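PDB 6D7Y: hemagglutinin, which is the toxic C-terminal tip of a CdiA protein of contact-dependent growth inhibition, and is presumably neutralised by the immunity protein it binds. Local coordinates for residues His29-Trp33 with Lys92-Asp96. Sequence-based numbering, arbitrary orientation.
Sequences HPEIW and KGFID
The indole of Trp33 hydrogen-bonds to the side chain of Asp96, the very last residue of the chain, which also carries the C-terminal carboxylate. The contact joins the short helix 30-33 to the end of strand 91-95, an outermost strand of the four-stranded antiparallel meander in this alpha+beta toxin domain. Trp33 NE1 lies 2.9 Å from Asp96 OD2, with an N-H...O angle of 161°. The oxygen offers its anti lone pair and sits close to the indole plane, while the carboxylate plane is turned well away from that of the ring. Asp96 CG is set between its own backbone N and carbonyl carbon (chi1 49°), which brings OD2 up to the indole edge. His25 ND1 also binds OD2, and the terminal O takes a hydrogen bond from Arg76, so both carboxylates of the last residue are held by the fold.

Deeper in, Trp33 CZ3 lies over one face of the Phe94 ring, toward its rim, and the two rings meet obliquely, planes inclined at 51° and centroids 4.8 Å apart; Trp33 CH2 comes to 3.5 Å from Phe94 CD1. Leu22 and Ala26 of helix 17-28 pack on Trp33, Ile18 and Ala21 of the same helix on Phe94, and His50 meets the indole edge-to-face. At the more open end, Ile32 CD1 touches Asp96 CB, and the His29 ring stands near the Asp96 carboxylate. That imidazole is held from its other side: His29 ND1 donates to the syn side of Glu31 OE2 at 2.7 Å, almost within the ring plane.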
ATOM      1  N   HIS A  29      -8.889   8.390  -3.988  1.00 31.05           N
ATOM      2  CA  HIS A  29      -9.992   7.426  -3.835  1.00 29.65           C
ATOM      3  C   HIS A  29     -10.425   7.158  -2.380  1.00 29.84           C
ATOM      4  O   HIS A  29     -10.258   6.052  -1.872  1.00 26.65           O
ATOM      5  CB  HIS A  29      -9.620   6.104  -4.539  1.00 29.88           C
ATOM      6  CG  HIS A  29      -9.611   6.199  -6.031  1.00 30.72           C
ATOM      7  ND1 HIS A  29     -10.771   6.272  -6.773  1.00 34.84           N
ATOM      8  CD2 HIS A  29      -8.597   6.199  -6.923  1.00 31.40           C
ATOM      9  CE1 HIS A  29     -10.467   6.335  -8.058  1.00 34.30           C
ATOM     10  NE2 HIS A  29      -9.152   6.296  -8.174  1.00 32.19           N
ATOM     11  N   PRO A  30     -11.020   8.170  -1.714  1.00 31.15           N
ATOM     12  CA  PRO A  30     -11.462   7.979  -0.322  1.00 31.77           C
ATOM     13  C   PRO A  30     -12.538   6.892  -0.178  1.00 32.27           C
ATOM     14  O   PRO A  30     -12.664   6.310   0.884  1.00 33.62           O
ATOM     15  CB  PRO A  30     -11.993   9.362   0.078  1.00 34.96           C
ATOM     16  CG  PRO A  30     -12.286  10.057  -1.217  1.00 35.39           C
ATOM     17  CD  PRO A  30     -11.288   9.537  -2.196  1.00 32.97           C
ATOM     18  N   GLU A  31     -13.272   6.606  -1.241  1.00 32.38           N
ATOM     19  CA  GLU A  31     -14.285   5.547  -1.197  1.00 34.54           C
ATOM     20  C   GLU A  31     -13.683   4.123  -1.028  1.00 33.58           C
ATOM     21  O   GLU A  31     -14.333   3.198  -0.523  1.00 35.08           O
ATOM     22  CB  GLU A  31     -15.174   5.586  -2.448  1.00 37.52           C
ATOM     23  CG  GLU A  31     -14.549   5.165  -3.775  1.00 36.68           C
ATOM     24  CD  GLU A  31     -13.603   6.163  -4.418  1.00 37.05           C
ATOM     25  OE1 GLU A  31     -13.287   7.234  -3.823  1.00 35.48           O
ATOM     26  OE2 GLU A  31     -13.160   5.846  -5.552  1.00 39.50           O
ATOM     27  N   ILE A  32     -12.444   3.958  -1.483  1.00 31.41           N
ATOM     28  CA  ILE A  32     -11.721   2.692  -1.398  1.00 29.20           C
ATOM     29  C   ILE A  32     -10.911   2.613  -0.112  1.00 28.52           C
ATOM     30  O   ILE A  32     -10.915   1.580   0.576  1.00 28.27           O
ATOM     31  CB  ILE A  32     -10.760   2.555  -2.619  1.00 28.75           C
ATOM     32  CG1 ILE A  32     -11.566   2.568  -3.930  1.00 30.90           C
ATOM     33  CG2 ILE A  32      -9.908   1.289  -2.533  1.00 26.77           C
ATOM     34  CD1 ILE A  32     -10.734   2.443  -5.183  1.00 32.13           C
ATOM     35  N   TRP A  33     -10.225   3.706   0.221  1.00 25.99           N
ATOM     36  CA  TRP A  33      -9.329   3.711   1.389  1.00 26.49           C
ATOM     37  C   TRP A  33      -9.868   4.350   2.644  1.00 28.76           C
ATOM     38  O   TRP A  33      -9.365   4.064   3.728  1.00 30.09           O
ATOM     39  CB  TRP A  33      -8.008   4.413   1.003  1.00 23.03           C
ATOM     40  CG  TRP A  33      -7.362   3.746  -0.201  1.00 21.76           C
ATOM     41  CD1 TRP A  33      -7.542   4.051  -1.515  1.00 21.09           C
ATOM     42  CD2 TRP A  33      -6.535   2.601  -0.167  1.00 20.01           C
ATOM     43  NE1 TRP A  33      -6.855   3.180  -2.299  1.00 20.70           N
ATOM     44  CE2 TRP A  33      -6.226   2.272  -1.491  1.00 20.63           C
ATOM     45  CE3 TRP A  33      -6.010   1.819   0.870  1.00 21.69           C
ATOM     46  CZ2 TRP A  33      -5.408   1.193  -1.819  1.00 20.23           C
ATOM     47  CZ3 TRP A  33      -5.204   0.746   0.548  1.00 20.83           C
ATOM     48  CH2 TRP A  33      -4.908   0.446  -0.783  1.00 20.75           C
ATOM     49  N   LYS A  92       6.311  -1.852  -2.274  1.00 18.27           N
ATOM     50  CA  LYS A  92       6.458  -0.930  -3.416  1.00 17.95           C
ATOM     51  C   LYS A  92       5.387   0.159  -3.301  1.00 17.57           C
ATOM     52  O   LYS A  92       5.681   1.360  -3.388  1.00 18.21           O
ATOM     53  CB  LYS A  92       6.341  -1.668  -4.755  1.00 18.15           C
ATOM     54  CG  LYS A  92       6.257  -0.774  -5.991  1.00 19.59           C
ATOM     55  CD  LYS A  92       7.500   0.038  -6.168  1.00 20.70           C
ATOM     56  CE  LYS A  92       7.504   0.754  -7.516  1.00 21.30           C
ATOM     57  NZ  LYS A  92       8.834   1.399  -7.669  1.00 21.87           N
ATOM     58  N   GLY A  93       4.137  -0.254  -3.138  1.00 15.89           N
ATOM     59  CA  GLY A  93       3.079   0.719  -3.023  1.00 16.77           C
ATOM     60  C   GLY A  93       1.705   0.093  -2.897  1.00 16.51           C
ATOM     61  O   GLY A  93       1.547  -1.125  -2.933  1.00 16.75           O
ATOM     62  N   PHE A  94       0.724   0.956  -2.685  1.00 16.75           N
ATOM     63  CA  PHE A  94      -0.666   0.522  -2.712  1.00 17.11           C
ATOM     64  C   PHE A  94      -1.115   0.614  -4.166  1.00 17.03           C
ATOM     65  O   PHE A  94      -0.566   1.376  -4.948  1.00 19.08           O
ATOM     66  CB  PHE A  94      -1.535   1.404  -1.809  1.00 18.05           C
ATOM     67  CG  PHE A  94      -1.310   1.187  -0.335  1.00 19.28           C
ATOM     68  CD1 PHE A  94      -1.559  -0.051   0.243  1.00 19.85           C
ATOM     69  CD2 PHE A  94      -0.962   2.238   0.495  1.00 20.18           C
ATOM     70  CE1 PHE A  94      -1.376  -0.261   1.603  1.00 21.62           C
ATOM     71  CE2 PHE A  94      -0.790   2.037   1.848  1.00 22.14           C
ATOM     72  CZ  PHE A  94      -1.009   0.791   2.411  1.00 22.39           C
ATOM     73  N   ILE A  95      -2.115  -0.168  -4.547  1.00 17.95           N
ATOM     74  CA  ILE A  95      -2.636  -0.148  -5.896  1.00 18.35           C
ATOM     75  C   ILE A  95      -4.156  -0.245  -5.825  1.00 20.17           C
ATOM     76  O   ILE A  95      -4.715  -0.791  -4.868  1.00 19.16           O
ATOM     77  CB  ILE A  95      -2.079  -1.286  -6.808  1.00 18.64           C
ATOM     78  CG1 ILE A  95      -2.237  -2.654  -6.122  1.00 19.76           C
ATOM     79  CG2 ILE A  95      -0.602  -1.021  -7.157  1.00 18.95           C
ATOM     80  CD1 ILE A  95      -1.733  -3.846  -6.930  1.00 20.51           C
ATOM     81  N   ASP A  96      -4.795   0.339  -6.817  1.00 21.73           N
ATOM     82  CA  ASP A  96      -6.266   0.353  -6.917  1.00 25.22           C
ATOM     83  C   ASP A  96      -6.629   0.509  -8.383  1.00 28.13           C
ATOM     84  O   ASP A  96      -5.735   0.346  -9.243  1.00 29.23           O
ATOM     85  CB  ASP A  96      -6.889   1.433  -5.998  1.00 26.48           C
ATOM     86  CG  ASP A  96      -6.221   2.819  -6.132  1.00 27.93           C
ATOM     87  OD1 ASP A  96      -5.745   3.174  -7.235  1.00 26.66           O
ATOM     88  OD2 ASP A  96      -6.200   3.564  -5.115  1.00 28.37           O
ATOM     89  OXT ASP A  96      -7.780   0.782  -8.746  1.00 31.44           O
TER